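Local coordinates for protein ribonucleoside-diphosphate reductase (Pseudomonas aeruginosa, PDB 5IM3) that probably reduces ribonucleoside diphosphates to the deoxyribonucleotide precursors of DNA, as the large, dATP-binding allosteric subunit of a class I ribonucleotide reductase, at residues D498-F504 / H539-K545; D508-L512 / R523-Y527. All coordinates share one frame. Numbering follows the deposited sequence.

Contact 1. Residues D498-F504 / H539-K545; sequences DGSWTLF and HKVVQAK
W501 lays its CB against V542 CG2 (4.2 Å) and A544 CB (4.2 Å), while its indole, in the chi1 t rotamer, swings away from 539-545 to stack on Y524 and hydrogen-bond through NE1 to T456 O. Strands 500-504 and 539-543 run antiparallel, with axes at 156° and 4.4 Å apart at closest approach. Two hydrogen-bonded pairs set the register. W501 and V542 exchange bonds both ways (W501 N to V542 O and V542 N to W501 O, each 2.9 Å), as do L503 and K540 (L503 N to K540 O 2.6 Å; K540 N to L503 O 3.1 Å). Between them T502 faces V541 in a non-hydrogen-bonded pair, CA atoms 4.4 Å apart. The result is a two-stranded antiparallel sheet in the barrel-domain region, its strands joined through helix 517-532. Residues alternate across it: W501, L503, K540 and V542 share one face, T502 and V541 the other. L503 and K540 meet CB to CB at 4.1 Å, and K540 NZ continues outward to a salt bridge with E462. Before the first strand, D498 (phi 56°, psi 40°) is the C-prime residue of a Schellman motif ending the preceding helix. G499 O then accepts A544 N at 3.1 Å, just after Q543, at the N-cap position before helix 544-558; D498 OD1 touches K545 CD (3.3 Å, van der Waals).

Contact 2. Residues D508-L512 / R523-Y527; sequences DVPDL and RYEYY
The D511 carboxylate divides its two oxygens between partners on helix 517-532: OD1 accepts the Y527 hydroxyl (OD1 to OH 2.7 Å), and OD2 forms a salt bridge with R523 (OD2 to NE 2.8 Å, N-H...O angle 140°). OD2 lies near the guanidinium plane, at its edge. A weak bond from R523 NH2 to Y527 OH (3.0 Å, 128°) closes the triangle of side chains. Within 508-512, a type I beta turn spans V509 to L512, closed by L512 N to V509 O at 3.2 Å; on the helix, Y527 N bonds R523 O at 3.1 Å, placing both D511 partners one turn apart. Apolar contacts flank the polar group. V509 CG1 sits 3.4 Å from the centroid of the Y527 ring and 12° off its normal, a CH-pi contact over one face, whereas L512 CG reaches Y527 CD2 at the ring edge (3.9 Å). L512 CD1 also touches Y524 CD1 at 3.9 Å (CA-CA 7.0 Å); the Y524 hydroxyl is satisfied by T502 O. This is a type I turn in the barrel-domain loop between strand 500-504 and helix 517-532, bound to the helix it precedes by salt bridge and tyrosine hydrogen bond.

Contact 2 is nested within the chain segment closed by contact 1: the turn at 508-512 and helix 517-532 lie between strands 500-504 and 539-543. The contact centres are 14 Å apart, yet the two touch. Y524 OH lies 2.7 Å from T502 O, a probable hydrogen bond, and 3.4 Å from W501 CE3; F504 CE2 packs against Y524 CE1 at 3.8 Å, and F504 CZ against Y527 O at 3.8 Å. Thus the helix seats against strand 500-504. The D508 side chain is about 10 Å from a bound dATP and 8 Å from the side chain of dATP-binding R410, itself about 10 Å from that of F504; no residue of either contact lines a dATP pocket.

Contact 1. Residues D498-F504 / H539-K545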
ATOM      1  N   ASP A 498       1.010  17.081 -26.908  1.00 69.44           N
ATOM      2  CA  ASP A 498       2.048  17.083 -25.876  1.00 70.52           C
ATOM      3  C   ASP A 498       2.797  18.416 -25.855  1.00 69.89           C
ATOM      4  O   ASP A 498       4.017  18.462 -25.689  1.00 71.25           O
ATOM      5  CB  ASP A 498       3.020  15.917 -26.073  1.00 72.61           C
ATOM      6  CG  ASP A 498       3.933  15.704 -24.879  1.00 72.74           C
ATOM      7  OD1 ASP A 498       3.527  16.044 -23.748  1.00 69.16           O
ATOM      8  OD2 ASP A 498       5.058  15.189 -25.074  1.00 74.66           O
ATOM      9  N   GLY A 499       2.056  19.513 -26.026  1.00 61.85           N
ATOM     10  CA  GLY A 499       2.638  20.837 -26.028  1.00 60.24           C
ATOM     11  C   GLY A 499       2.649  21.471 -24.648  1.00 58.41           C
ATOM     12  O   GLY A 499       2.189  20.903 -23.657  1.00 57.84           O
ATOM     13  N   SER A 500       3.190  22.684 -24.598  1.00 63.58           N
ATOM     14  CA  SER A 500       3.271  23.443 -23.363  1.00 63.56           C
ATOM     15  C   SER A 500       2.035  24.329 -23.206  1.00 59.19           C
ATOM     16  O   SER A 500       1.171  24.403 -24.084  1.00 58.64           O
ATOM     17  CB  SER A 500       4.548  24.279 -23.342  1.00 65.30           C
ATOM     18  OG  SER A 500       4.544  25.217 -24.405  1.00 67.27           O
ATOM     19  N   TRP A 501       1.956  25.020 -22.072  1.00 54.49           N
ATOM     20  CA  TRP A 501       0.790  25.829 -21.738  1.00 51.39           C
ATOM     21  C   TRP A 501       1.219  26.876 -20.723  1.00 50.37           C
ATOM     22  O   TRP A 501       1.820  26.534 -19.700  1.00 50.13           O
ATOM     23  CB  TRP A 501      -0.336  24.946 -21.181  1.00 49.03           C
ATOM     24  CG  TRP A 501      -1.608  25.669 -20.855  1.00 48.12           C
ATOM     25  CD1 TRP A 501      -2.128  25.891 -19.614  1.00 46.20           C
ATOM     26  CD2 TRP A 501      -2.527  26.256 -21.786  1.00 47.35           C
ATOM     27  NE1 TRP A 501      -3.312  26.580 -19.713  1.00 46.92           N
ATOM     28  CE2 TRP A 501      -3.580  26.816 -21.035  1.00 46.67           C
ATOM     29  CE3 TRP A 501      -2.562  26.363 -23.179  1.00 48.90           C
ATOM     30  CZ2 TRP A 501      -4.655  27.474 -21.631  1.00 48.08           C
ATOM     31  CZ3 TRP A 501      -3.634  27.019 -23.770  1.00 49.57           C
ATOM     32  CH2 TRP A 501      -4.663  27.565 -22.996  1.00 47.90           C
ATOM     33  N   THR A 502       0.918  28.140 -21.007  1.00 48.25           N
ATOM     34  CA  THR A 502       1.365  29.256 -20.183  1.00 48.59           C
ATOM     35  C   THR A 502       0.189  29.848 -19.418  1.00 47.23           C
ATOM     36  O   THR A 502      -0.872  30.104 -19.997  1.00 48.07           O
ATOM     37  CB  THR A 502       2.030  30.338 -21.039  1.00 48.97           C
ATOM     38  OG1 THR A 502       3.131  29.769 -21.759  1.00 49.78           O
ATOM     39  CG2 THR A 502       2.539  31.478 -20.165  1.00 50.24           C
ATOM     40  N   LEU A 503       0.384  30.067 -18.122  1.00 46.32           N
ATOM     41  CA  LEU A 503      -0.616  30.693 -17.274  1.00 45.86           C
ATOM     42  C   LEU A 503      -0.342  32.189 -17.166  1.00 48.21           C
ATOM     43  O   LEU A 503       0.809  32.612 -17.017  1.00 49.51           O
ATOM     44  CB  LEU A 503      -0.625  30.058 -15.880  1.00 46.75           C
ATOM     45  CG  LEU A 503      -0.653  28.527 -15.840  1.00 47.72           C
ATOM     46  CD1 LEU A 503      -0.760  28.024 -14.406  1.00 46.69           C
ATOM     47  CD2 LEU A 503      -1.793  27.984 -16.682  1.00 46.40           C
ATOM     48  N   PHE A 504      -1.407  32.984 -17.253  1.00 43.92           N
ATOM     49  CA  PHE A 504      -1.324  34.435 -17.190  1.00 43.56           C
ATOM     50  C   PHE A 504      -2.323  34.959 -16.170  1.00 42.54           C
ATOM     51  O   PHE A 504      -3.325  34.308 -15.858  1.00 43.11           O
ATOM     52  CB  PHE A 504      -1.637  35.099 -18.541  1.00 44.18           C
ATOM     53  CG  PHE A 504      -0.729  34.688 -19.661  1.00 45.23           C
ATOM     54  CD1 PHE A 504       0.531  35.247 -19.791  1.00 47.01           C
ATOM     55  CD2 PHE A 504      -1.151  33.772 -20.609  1.00 46.97           C
ATOM     56  CE1 PHE A 504       1.359  34.882 -20.834  1.00 47.76           C
ATOM     57  CE2 PHE A 504      -0.326  33.399 -21.651  1.00 46.72           C
ATOM     58  CZ  PHE A 504       0.928  33.958 -21.767  1.00 48.95           C
ATOM     59  N   HIS A 539       3.994  35.027 -15.256  1.00 52.76           N
ATOM     60  CA  HIS A 539       3.487  33.893 -16.016  1.00 54.14           C
ATOM     61  C   HIS A 539       4.083  32.610 -15.455  1.00 54.47           C
ATOM     62  O   HIS A 539       5.051  32.626 -14.691  1.00 53.99           O
ATOM     63  CB  HIS A 539       3.806  34.030 -17.508  1.00 55.17           C
ATOM     64  CG  HIS A 539       5.250  33.824 -17.838  1.00 56.47           C
ATOM     65  ND1 HIS A 539       6.211  34.784 -17.606  1.00 56.83           N
ATOM     66  CD2 HIS A 539       5.898  32.770 -18.386  1.00 57.75           C
ATOM     67  CE1 HIS A 539       7.388  34.329 -17.995  1.00 57.25           C
ATOM     68  NE2 HIS A 539       7.226  33.109 -18.473  1.00 57.57           N
ATOM     69  N   LYS A 540       3.480  31.491 -15.850  1.00 59.70           N
ATOM     70  CA  LYS A 540       3.932  30.161 -15.462  1.00 60.05           C
ATOM     71  C   LYS A 540       3.783  29.230 -16.653  1.00 58.94           C
ATOM     72  O   LYS A 540       2.704  29.158 -17.251  1.00 58.02           O
ATOM     73  CB  LYS A 540       3.124  29.609 -14.286  1.00 61.51           C
ATOM     74  CG  LYS A 540       3.799  29.734 -12.934  1.00 63.09           C
ATOM     75  CD  LYS A 540       3.157  28.808 -11.902  1.00 61.68           C
ATOM     76  CE  LYS A 540       3.399  27.340 -12.235  1.00 63.23           C
ATOM     77  NZ  LYS A 540       2.965  26.431 -11.142  1.00 64.48           N
ATOM     78  N   VAL A 541       4.853  28.517 -16.988  1.00 53.53           N
ATOM     79  CA  VAL A 541       4.830  27.539 -18.067  1.00 51.83           C
ATOM     80  C   VAL A 541       4.738  26.150 -17.455  1.00 51.77           C
ATOM     81  O   VAL A 541       5.558  25.776 -16.605  1.00 52.43           O
ATOM     82  CB  VAL A 541       6.069  27.661 -18.967  1.00 52.27           C
ATOM     83  CG1 VAL A 541       5.984  26.660 -20.110  1.00 51.74           C
ATOM     84  CG2 VAL A 541       6.201  29.082 -19.501  1.00 51.28           C
ATOM     85  N   VAL A 542       3.737  25.387 -17.887  1.00 52.20           N
ATOM     86  CA  VAL A 542       3.542  24.010 -17.465  1.00 51.41           C
ATOM     87  C   VAL A 542       3.382  23.151 -18.712  1.00 52.87           C
ATOM     88  O   VAL A 542       3.226  23.652 -19.827  1.00 51.41           O
ATOM     89  CB  VAL A 542       2.319  23.854 -16.536  1.00 50.97           C
ATOM     90  CG1 VAL A 542       2.479  24.722 -15.300  1.00 50.88           C
ATOM     91  CG2 VAL A 542       1.032  24.222 -17.275  1.00 51.17           C
ATOM     92  N   GLN A 543       3.434  21.838 -18.513  1.00 58.96           N
ATOM     93  CA  GLN A 543       3.088  20.907 -19.575  1.00 60.13           C
ATOM     94  C   GLN A 543       1.579  20.713 -19.600  1.00 58.04           C
ATOM     95  O   GLN A 543       0.961  20.455 -18.564  1.00 57.84           O
ATOM     96  CB  GLN A 543       3.799  19.569 -19.375  1.00 63.55           C
ATOM     97  CG  GLN A 543       5.307  19.645 -19.540  1.00 66.00           C
ATOM     98  CD  GLN A 543       5.710  20.256 -20.868  1.00 67.41           C
ATOM     99  OE1 GLN A 543       5.511  19.658 -21.927  1.00 69.19           O
ATOM    100  NE2 GLN A 543       6.266  21.460 -20.817  1.00 66.38           N
ATOM    101  N   ALA A 544       0.984  20.854 -20.786  1.00 50.31           N
ATOM    102  CA  ALA A 544      -0.464  20.719 -20.904  1.00 51.49           C
ATOM    103  C   ALA A 544      -0.939  19.371 -20.374  1.00 52.96           C
ATOM    104  O   ALA A 544      -1.958  19.295 -19.677  1.00 49.62           O
ATOM    105  CB  ALA A 544      -0.889  20.905 -22.360  1.00 52.30           C
ATOM    106  N   LYS A 545      -0.210  18.296 -20.692  1.00 62.74           N
ATOM    107  CA  LYS A 545      -0.588  16.968 -20.215  1.00 62.70           C
ATOM    108  C   LYS A 545      -0.593  16.908 -18.692  1.00 61.62           C
ATOM    109  O   LYS A 545      -1.429  16.221 -18.094  1.00 61.27           O
ATOM    110  CB  LYS A 545       0.366  15.918 -20.783  1.00 67.35           C
ATOM    111  CG  LYS A 545      -0.163  15.176 -22.002  1.00 70.57           C
ATOM    112  CD  LYS A 545       0.923  14.311 -22.633  1.00 73.43           C
ATOM    113  CE  LYS A 545       0.348  13.304 -23.618  1.00 76.08           C
ATOM    114  NZ  LYS A 545      -0.278  12.141 -22.928  1.00 77.71           N
TER

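Contact 2. Residues D508-L512 / R523-Y527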
ATOM      1  N   ASP A 508      -3.016  41.227 -17.104  1.00 46.84           N
ATOM      2  CA  ASP A 508      -2.008  41.416 -18.137  1.00 50.24           C
ATOM      3  C   ASP A 508      -2.506  41.048 -19.528  1.00 50.72           C
ATOM      4  O   ASP A 508      -1.904  41.477 -20.520  1.00 50.63           O
ATOM      5  CB  ASP A 508      -0.763  40.583 -17.823  1.00 53.91           C
ATOM      6  CG  ASP A 508      -0.019  41.081 -16.598  1.00 54.88           C
ATOM      7  OD1 ASP A 508       0.271  42.296 -16.521  1.00 57.04           O
ATOM      8  OD2 ASP A 508       0.270  40.256 -15.705  1.00 55.31           O
ATOM      9  N   VAL A 509      -3.581  40.272 -19.628  1.00 47.78           N
ATOM     10  CA  VAL A 509      -4.109  39.828 -20.913  1.00 46.01           C
ATOM     11  C   VAL A 509      -5.624  40.014 -20.900  1.00 46.05           C
ATOM     12  O   VAL A 509      -6.371  39.045 -21.088  1.00 43.66           O
ATOM     13  CB  VAL A 509      -3.714  38.368 -21.194  1.00 48.06           C
ATOM     14  CG1 VAL A 509      -2.202  38.264 -21.411  1.00 47.71           C
ATOM     15  CG2 VAL A 509      -4.146  37.450 -20.047  1.00 45.96           C
ATOM     16  N   PRO A 510      -6.122  41.239 -20.705  1.00 46.77           N
ATOM     17  CA  PRO A 510      -7.563  41.419 -20.459  1.00 48.10           C
ATOM     18  C   PRO A 510      -8.449  41.091 -21.647  1.00 50.34           C
ATOM     19  O   PRO A 510      -9.669  40.988 -21.466  1.00 49.63           O
ATOM     20  CB  PRO A 510      -7.671  42.905 -20.085  1.00 48.69           C
ATOM     21  CG  PRO A 510      -6.464  43.549 -20.697  1.00 47.99           C
ATOM     22  CD  PRO A 510      -5.381  42.514 -20.649  1.00 48.77           C
ATOM     23  N   ASP A 511      -7.890  40.911 -22.841  1.00 54.23           N
ATOM     24  CA  ASP A 511      -8.690  40.664 -24.032  1.00 54.57           C
ATOM     25  C   ASP A 511      -8.904  39.183 -24.323  1.00 53.00           C
ATOM     26  O   ASP A 511      -9.772  38.853 -25.136  1.00 53.98           O
ATOM     27  CB  ASP A 511      -8.044  41.343 -25.250  1.00 55.66           C
ATOM     28  CG  ASP A 511      -6.569  41.004 -25.400  1.00 56.93           C
ATOM     29  OD1 ASP A 511      -5.868  40.912 -24.371  1.00 54.79           O
ATOM     30  OD2 ASP A 511      -6.111  40.831 -26.550  1.00 58.73           O
ATOM     31  N   LEU A 512      -8.165  38.285 -23.663  1.00 48.05           N
ATOM     32  CA  LEU A 512      -8.241  36.862 -23.995  1.00 46.93           C
ATOM     33  C   LEU A 512      -9.602  36.272 -23.655  1.00 46.81           C
ATOM     34  O   LEU A 512     -10.177  35.515 -24.446  1.00 47.94           O
ATOM     35  CB  LEU A 512      -7.145  36.086 -23.260  1.00 47.14           C
ATOM     36  CG  LEU A 512      -5.716  36.123 -23.805  1.00 49.55           C
ATOM     37  CD1 LEU A 512      -4.845  35.154 -23.017  1.00 47.88           C
ATOM     38  CD2 LEU A 512      -5.661  35.790 -25.292  1.00 49.22           C
ATOM     39  N   ARG A 523      -4.021  35.470 -30.608  1.00 55.41           N
ATOM     40  CA  ARG A 523      -3.686  36.410 -29.546  1.00 53.80           C
ATOM     41  C   ARG A 523      -2.992  35.703 -28.390  1.00 52.20           C
ATOM     42  O   ARG A 523      -2.081  36.261 -27.770  1.00 51.46           O
ATOM     43  CB  ARG A 523      -4.949  37.128 -29.065  1.00 51.77           C
ATOM     44  CG  ARG A 523      -4.696  38.311 -28.134  1.00 49.12           C
ATOM     45  CD  ARG A 523      -3.871  39.389 -28.812  1.00 49.80           C
ATOM     46  NE  ARG A 523      -3.705  40.569 -27.970  1.00 49.01           N
ATOM     47  CZ  ARG A 523      -2.877  41.570 -28.249  1.00 50.36           C
ATOM     48  NH1 ARG A 523      -2.140  41.533 -29.350  1.00 50.96           N
ATOM     49  NH2 ARG A 523      -2.787  42.611 -27.428  1.00 51.46           N
ATOM     50  N   TYR A 524      -3.404  34.469 -28.089  1.00 53.11           N
ATOM     51  CA  TYR A 524      -2.771  33.728 -27.004  1.00 51.74           C
ATOM     52  C   TYR A 524      -1.325  33.388 -27.339  1.00 51.90           C
ATOM     53  O   TYR A 524      -0.445  33.483 -26.477  1.00 51.63           O
ATOM     54  CB  TYR A 524      -3.552  32.451 -26.701  1.00 50.18           C
ATOM     55  CG  TYR A 524      -2.925  31.633 -25.598  1.00 50.35           C
ATOM     56  CD1 TYR A 524      -3.334  31.783 -24.281  1.00 48.48           C
ATOM     57  CD2 TYR A 524      -1.911  30.720 -25.870  1.00 49.54           C
ATOM     58  CE1 TYR A 524      -2.757  31.042 -23.269  1.00 49.15           C
ATOM     59  CE2 TYR A 524      -1.329  29.980 -24.867  1.00 49.72           C
ATOM     60  CZ  TYR A 524      -1.754  30.143 -23.567  1.00 48.97           C
ATOM     61  OH  TYR A 524      -1.175  29.401 -22.565  1.00 48.76           O
ATOM     62  N   GLU A 525      -1.064  32.958 -28.575  1.00 53.35           N
ATOM     63  CA  GLU A 525       0.306  32.661 -28.972  1.00 57.32           C
ATOM     64  C   GLU A 525       1.160  33.924 -29.004  1.00 54.80           C
ATOM     65  O   GLU A 525       2.368  33.858 -28.751  1.00 51.78           O
ATOM     66  CB  GLU A 525       0.314  31.956 -30.330  1.00 61.95           C
ATOM     67  CG  GLU A 525      -0.213  30.523 -30.273  1.00 66.91           C
ATOM     68  CD  GLU A 525      -0.259  29.849 -31.633  1.00 70.25           C
ATOM     69  OE1 GLU A 525      -0.021  30.533 -32.651  1.00 72.30           O
ATOM     70  OE2 GLU A 525      -0.532  28.631 -31.682  1.00 71.75           O
ATOM     71  N   TYR A 526       0.551  35.076 -29.295  1.00 53.96           N
ATOM     72  CA  TYR A 526       1.271  36.343 -29.215  1.00 53.71           C
ATOM     73  C   TYR A 526       1.721  36.622 -27.786  1.00 51.60           C
ATOM     74  O   TYR A 526       2.883  36.962 -27.542  1.00 48.71           O
ATOM     75  CB  TYR A 526       0.385  37.474 -29.742  1.00 54.08           C
ATOM     76  CG  TYR A 526       0.866  38.871 -29.413  1.00 54.56           C
ATOM     77  CD1 TYR A 526       1.765  39.533 -30.240  1.00 56.45           C
ATOM     78  CD2 TYR A 526       0.408  39.533 -28.282  1.00 53.91           C
ATOM     79  CE1 TYR A 526       2.202  40.813 -29.944  1.00 57.01           C
ATOM     80  CE2 TYR A 526       0.838  40.812 -27.978  1.00 54.63           C
ATOM     81  CZ  TYR A 526       1.732  41.447 -28.813  1.00 56.14           C
ATOM     82  OH  TYR A 526       2.158  42.722 -28.511  1.00 57.28           O
ATOM     83  N   TYR A 527       0.810  36.473 -26.821  1.00 52.88           N
ATOM     84  CA  TYR A 527       1.185  36.648 -25.423  1.00 53.21           C
ATOM     85  C   TYR A 527       2.184  35.589 -24.981  1.00 55.11           C
ATOM     86  O   TYR A 527       3.074  35.876 -24.172  1.00 54.48           O
ATOM     87  CB  TYR A 527      -0.063  36.606 -24.535  1.00 51.22           C
ATOM     88  CG  TYR A 527      -0.910  37.858 -24.600  1.00 52.27           C
ATOM     89  CD1 TYR A 527      -0.331  39.120 -24.524  1.00 51.31           C
ATOM     90  CD2 TYR A 527      -2.291  37.781 -24.744  1.00 51.03           C
ATOM     91  CE1 TYR A 527      -1.098  40.262 -24.585  1.00 50.34           C
ATOM     92  CE2 TYR A 527      -3.067  38.922 -24.805  1.00 50.29           C
ATOM     93  CZ  TYR A 527      -2.465  40.160 -24.725  1.00 50.88           C
ATOM     94  OH  TYR A 527      -3.231  41.298 -24.787  1.00 50.72           O
TER